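Local atomic coordinates of putative esterase MT1895 (Mycobacterium tuberculosis, PDB entry 3S4K), a protein that probably acts as a hotdog-fold thioesterase of the PaaI family, hydrolysing acyl-CoA thioesters such as 1,4-dihydroxy-2-naphthoyl-CoA. Residues A[53-64]-A[89-98]. Residues are numbered along the deposited sequence; the frame is centred on the assembly and turned at random. Where two conformers were deposited one is given.
Sequences VVHGGVYCAMIE and NNTDFVRSIS. With EDO (1,2-ethanediol), chain D; EDO (1,2-ethanediol), chain H.
Val53 lies against Ile97 and Ser98 where the hotdog fold, a long helix wrapped by a curved antiparallel sheet, leads its chain into helix 56-75, whose first turns, 56-64, run at 132° to strand 89-93. Val53 rests CG1 on Ser98 OG, a hydroxyl bonded to Gly52 O, and on Ser96 CB, while Val54 N donates to Ile97 O (3.1 Å) almost straight in line with that carbonyl. Beside this bond the branched side chains of Val54 and Ile97 lie side by side, Val54 giving a short apolar arm whose CG2 packs 4.0 Å from Ile97 CG1. His55 caps the helix, its ND1 accepting from Gly57 N in the ring plane; its NE2 bonds Ser65 of the second subunit. At Gly56, the lack of a side chain lets the Phe93 ring come close, Phe93 CE1 lying 3.4 Å from Gly56 O. The Tyr59 ring is buried, with Val54 CG1 over one face, yet its OH touches Ile97 CG1 and holds a water (Tyr59 OH to water oxygen 2.7 Å) that also bridges Arg95 O and Ile97 N, tying the loop after the strand to the helix. With SG anti to its carbonyl carbon (chi1 -65°), small Cys60 fits between Thr91 and Phe93, meeting the ring at its edge in a sulfur-aromatic contact, Cys60 SG 3.8 Å from Phe93 CZ. Branched Ile63 fills the layer between helix and sheet, CD1 meeting Thr91 OG1 and CG2 tip to tip, and also touches Val120, Ile122 and Val135. Glu64 bends at chi2, bringing its carboxylate back to Asn89. The amide of Asn89 suits this buried spot because it both gives and accepts: Thr91 OG1 donates to Asn89 OD1 (2.8 Å), which settles which end of the amide is oxygen and which nitrogen. Asn89 ND2 donates to Cys60 O in a more bent bond (140°), Glu64 N reaching that oxygen from the opposite face. Asn89 ND2 also meets Glu64 OE1 on its anti side, 3.1 Å away and nearly straight at 166°.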
# COMPACT_ATOMS: atom_id res chain seq x y z
N VAL A 53 14.62 5.94 -3.27
CA VAL A 53 13.47 6.15 -4.14
C VAL A 53 12.18 5.97 -3.33
O VAL A 53 12.21 5.46 -2.23
CB VAL A 53 13.48 5.23 -5.39
CG1 VAL A 53 14.70 5.53 -6.27
CG2 VAL A 53 13.46 3.78 -5.00
N VAL A 54 11.04 6.39 -3.87
CA VAL A 54 9.79 6.38 -3.13
C VAL A 54 9.46 4.94 -2.70
O VAL A 54 9.53 4.00 -3.52
CB VAL A 54 8.62 6.95 -3.98
CG1 VAL A 54 7.27 6.81 -3.23
CG2 VAL A 54 8.91 8.41 -4.40
N HIS A 55 9.12 4.75 -1.43
CA HIS A 55 8.63 3.46 -0.90
C HIS A 55 7.32 3.10 -1.59
O HIS A 55 6.38 3.91 -1.65
CB HIS A 55 8.42 3.60 0.60
CG HIS A 55 8.17 2.32 1.33
ND1 HIS A 55 7.05 1.55 1.13
CD2 HIS A 55 8.87 1.72 2.33
CE1 HIS A 55 7.08 0.51 1.95
NE2 HIS A 55 8.18 0.59 2.69
N GLY A 56 7.25 1.92 -2.18
CA GLY A 56 6.05 1.50 -2.91
C GLY A 56 4.76 1.63 -2.11
O GLY A 56 3.68 1.94 -2.65
N GLY A 57 4.88 1.36 -0.82
CA GLY A 57 3.79 1.57 0.13
C GLY A 57 3.13 2.93 0.07
O GLY A 57 1.94 3.05 0.35
N VAL A 58 3.90 3.97 -0.24
CA VAL A 58 3.37 5.33 -0.37
C VAL A 58 2.35 5.41 -1.49
O VAL A 58 1.24 5.93 -1.31
CB VAL A 58 4.51 6.34 -0.63
CG1 VAL A 58 4.01 7.74 -1.06
CG2 VAL A 58 5.42 6.41 0.59
N TYR A 59 2.71 4.84 -2.63
CA TYR A 59 1.80 4.76 -3.78
C TYR A 59 0.59 3.87 -3.48
O TYR A 59 -0.53 4.26 -3.79
CB TYR A 59 2.50 4.23 -5.03
CG TYR A 59 3.62 5.11 -5.54
CD1 TYR A 59 3.43 6.47 -5.71
CD2 TYR A 59 4.84 4.57 -5.91
CE1 TYR A 59 4.45 7.29 -6.18
CE2 TYR A 59 5.87 5.38 -6.39
CZ TYR A 59 5.68 6.72 -6.53
OH TYR A 59 6.70 7.50 -7.02
N CYS A 60 0.82 2.69 -2.92
CA CYS A 60 -0.31 1.89 -2.43
C CYS A 60 -1.29 2.70 -1.59
O CYS A 60 -2.50 2.62 -1.78
CB CYS A 60 0.20 0.72 -1.63
SG CYS A 60 1.14 -0.47 -2.57
N ALA A 61 -0.77 3.48 -0.66
CA ALA A 61 -1.60 4.24 0.26
C ALA A 61 -2.36 5.37 -0.43
O ALA A 61 -3.54 5.62 -0.18
CB ALA A 61 -0.71 4.80 1.41
N MET A 62 -1.65 6.06 -1.31
CA MET A 62 -2.24 7.12 -2.15
C MET A 62 -3.41 6.58 -2.95
O MET A 62 -4.51 7.16 -2.98
CB MET A 62 -1.21 7.64 -3.16
CG MET A 62 -0.33 8.77 -2.71
SD MET A 62 0.48 9.50 -4.16
CE MET A 62 -0.82 10.48 -4.91
N ILE A 63 -3.17 5.46 -3.60
CA ILE A 63 -4.17 4.78 -4.42
C ILE A 63 -5.36 4.41 -3.54
O ILE A 63 -6.49 4.64 -3.90
CB ILE A 63 -3.51 3.58 -5.16
CG1 ILE A 63 -2.66 4.11 -6.31
CG2 ILE A 63 -4.55 2.50 -5.63
CD1 ILE A 63 -1.57 3.17 -6.77
N GLU A 64 -5.09 3.89 -2.35
CA GLU A 64 -6.17 3.49 -1.44
C GLU A 64 -7.05 4.68 -1.03
O GLU A 64 -8.29 4.60 -1.08
CB GLU A 64 -5.56 2.80 -0.21
CG GLU A 64 -6.58 2.25 0.79
CD GLU A 64 -7.27 0.99 0.33
OE1 GLU A 64 -6.87 0.41 -0.71
OE2 GLU A 64 -8.23 0.56 1.03
N ASN A 89 -6.48 -4.20 -2.82
CA ASN A 89 -5.69 -3.12 -3.43
C ASN A 89 -4.56 -3.78 -4.21
O ASN A 89 -3.71 -4.49 -3.62
CB ASN A 89 -5.13 -2.15 -2.37
CG ASN A 89 -4.20 -1.06 -2.95
OD1 ASN A 89 -3.30 -1.32 -3.78
ND2 ASN A 89 -4.36 0.18 -2.43
N ASN A 90 -4.56 -3.57 -5.53
CA ASN A 90 -3.62 -4.23 -6.43
C ASN A 90 -2.93 -3.16 -7.23
O ASN A 90 -3.54 -2.57 -8.13
CB ASN A 90 -4.35 -5.22 -7.34
CG ASN A 90 -3.39 -6.12 -8.09
OD1 ASN A 90 -2.32 -5.71 -8.45
ND2 ASN A 90 -3.79 -7.37 -8.31
N THR A 91 -1.67 -2.90 -6.85
CA THR A 91 -0.89 -1.78 -7.37
C THR A 91 0.30 -2.28 -8.14
O THR A 91 1.05 -3.16 -7.67
CB THR A 91 -0.38 -0.89 -6.22
OG1 THR A 91 -1.50 -0.29 -5.60
CG2 THR A 91 0.53 0.17 -6.80
N ASP A 92 0.49 -1.70 -9.32
CA ASP A 92 1.67 -1.99 -10.14
C ASP A 92 2.58 -0.78 -10.05
O ASP A 92 2.12 0.37 -10.14
CB ASP A 92 1.27 -2.23 -11.60
CG ASP A 92 0.46 -3.48 -11.77
OD1 ASP A 92 1.01 -4.61 -11.57
OD2 ASP A 92 -0.74 -3.35 -12.09
N PHE A 93 3.85 -1.05 -9.82
CA PHE A 93 4.88 -0.04 -9.74
C PHE A 93 5.56 0.05 -11.09
O PHE A 93 5.99 -0.97 -11.64
CB PHE A 93 5.88 -0.42 -8.66
CG PHE A 93 5.26 -0.69 -7.32
CD1 PHE A 93 4.55 0.31 -6.65
CD2 PHE A 93 5.35 -1.94 -6.74
CE1 PHE A 93 3.98 0.07 -5.42
CE2 PHE A 93 4.78 -2.18 -5.50
CZ PHE A 93 4.08 -1.17 -4.84
N VAL A 94 5.70 1.26 -11.61
CA VAL A 94 6.16 1.46 -12.96
C VAL A 94 7.52 2.13 -13.07
O VAL A 94 8.34 1.70 -13.86
CB VAL A 94 5.09 2.27 -13.77
CG1 VAL A 94 5.51 2.44 -15.23
CG2 VAL A 94 3.73 1.57 -13.69
N ARG A 95 7.77 3.18 -12.27
CA ARG A 95 8.99 3.99 -12.40
C ARG A 95 9.41 4.51 -11.04
O ARG A 95 8.57 4.91 -10.23
CB ARG A 95 8.76 5.18 -13.35
CG ARG A 95 10.02 6.02 -13.62
CD ARG A 95 9.78 7.10 -14.67
NE ARG A 95 9.68 6.56 -16.02
CZ ARG A 95 10.72 6.15 -16.74
NH1 ARG A 95 11.94 6.21 -16.24
NH2 ARG A 95 10.52 5.68 -17.97
N SER A 96 10.72 4.49 -10.80
CA SER A 96 11.34 4.94 -9.56
C SER A 96 11.79 6.40 -9.65
O SER A 96 12.60 6.77 -10.52
CB SER A 96 12.55 4.07 -9.21
OG SER A 96 12.16 2.74 -8.93
N ILE A 97 11.28 7.23 -8.75
CA ILE A 97 11.69 8.63 -8.62
C ILE A 97 12.08 8.91 -7.16
O ILE A 97 11.80 8.10 -6.29
CB ILE A 97 10.58 9.60 -9.09
CG1 ILE A 97 9.34 9.53 -8.18
CG2 ILE A 97 10.20 9.32 -10.55
CD1 ILE A 97 8.25 10.63 -8.44
N SER A 98 12.75 10.04 -6.94
CA SER A 98 13.32 10.39 -5.64
C SER A 98 12.86 11.74 -5.07
O SER A 98 13.19 12.06 -3.91
CB SER A 98 14.84 10.43 -5.76
OG SER A 98 15.34 9.12 -5.87
C1 EDO D . 5.27 -2.15 -14.64
O1 EDO D . 4.72 -2.61 -13.41
C2 EDO D . 6.77 -2.43 -14.70
O2 EDO D . 7.00 -3.85 -14.69
C1 EDO H . 8.99 -0.41 -6.04
O1 EDO H . 10.05 -0.98 -5.24
C2 EDO H . 9.22 1.09 -6.24
O2 EDO H . 10.38 1.37 -7.03
O HOH W 1 8.82 6.02 -7.72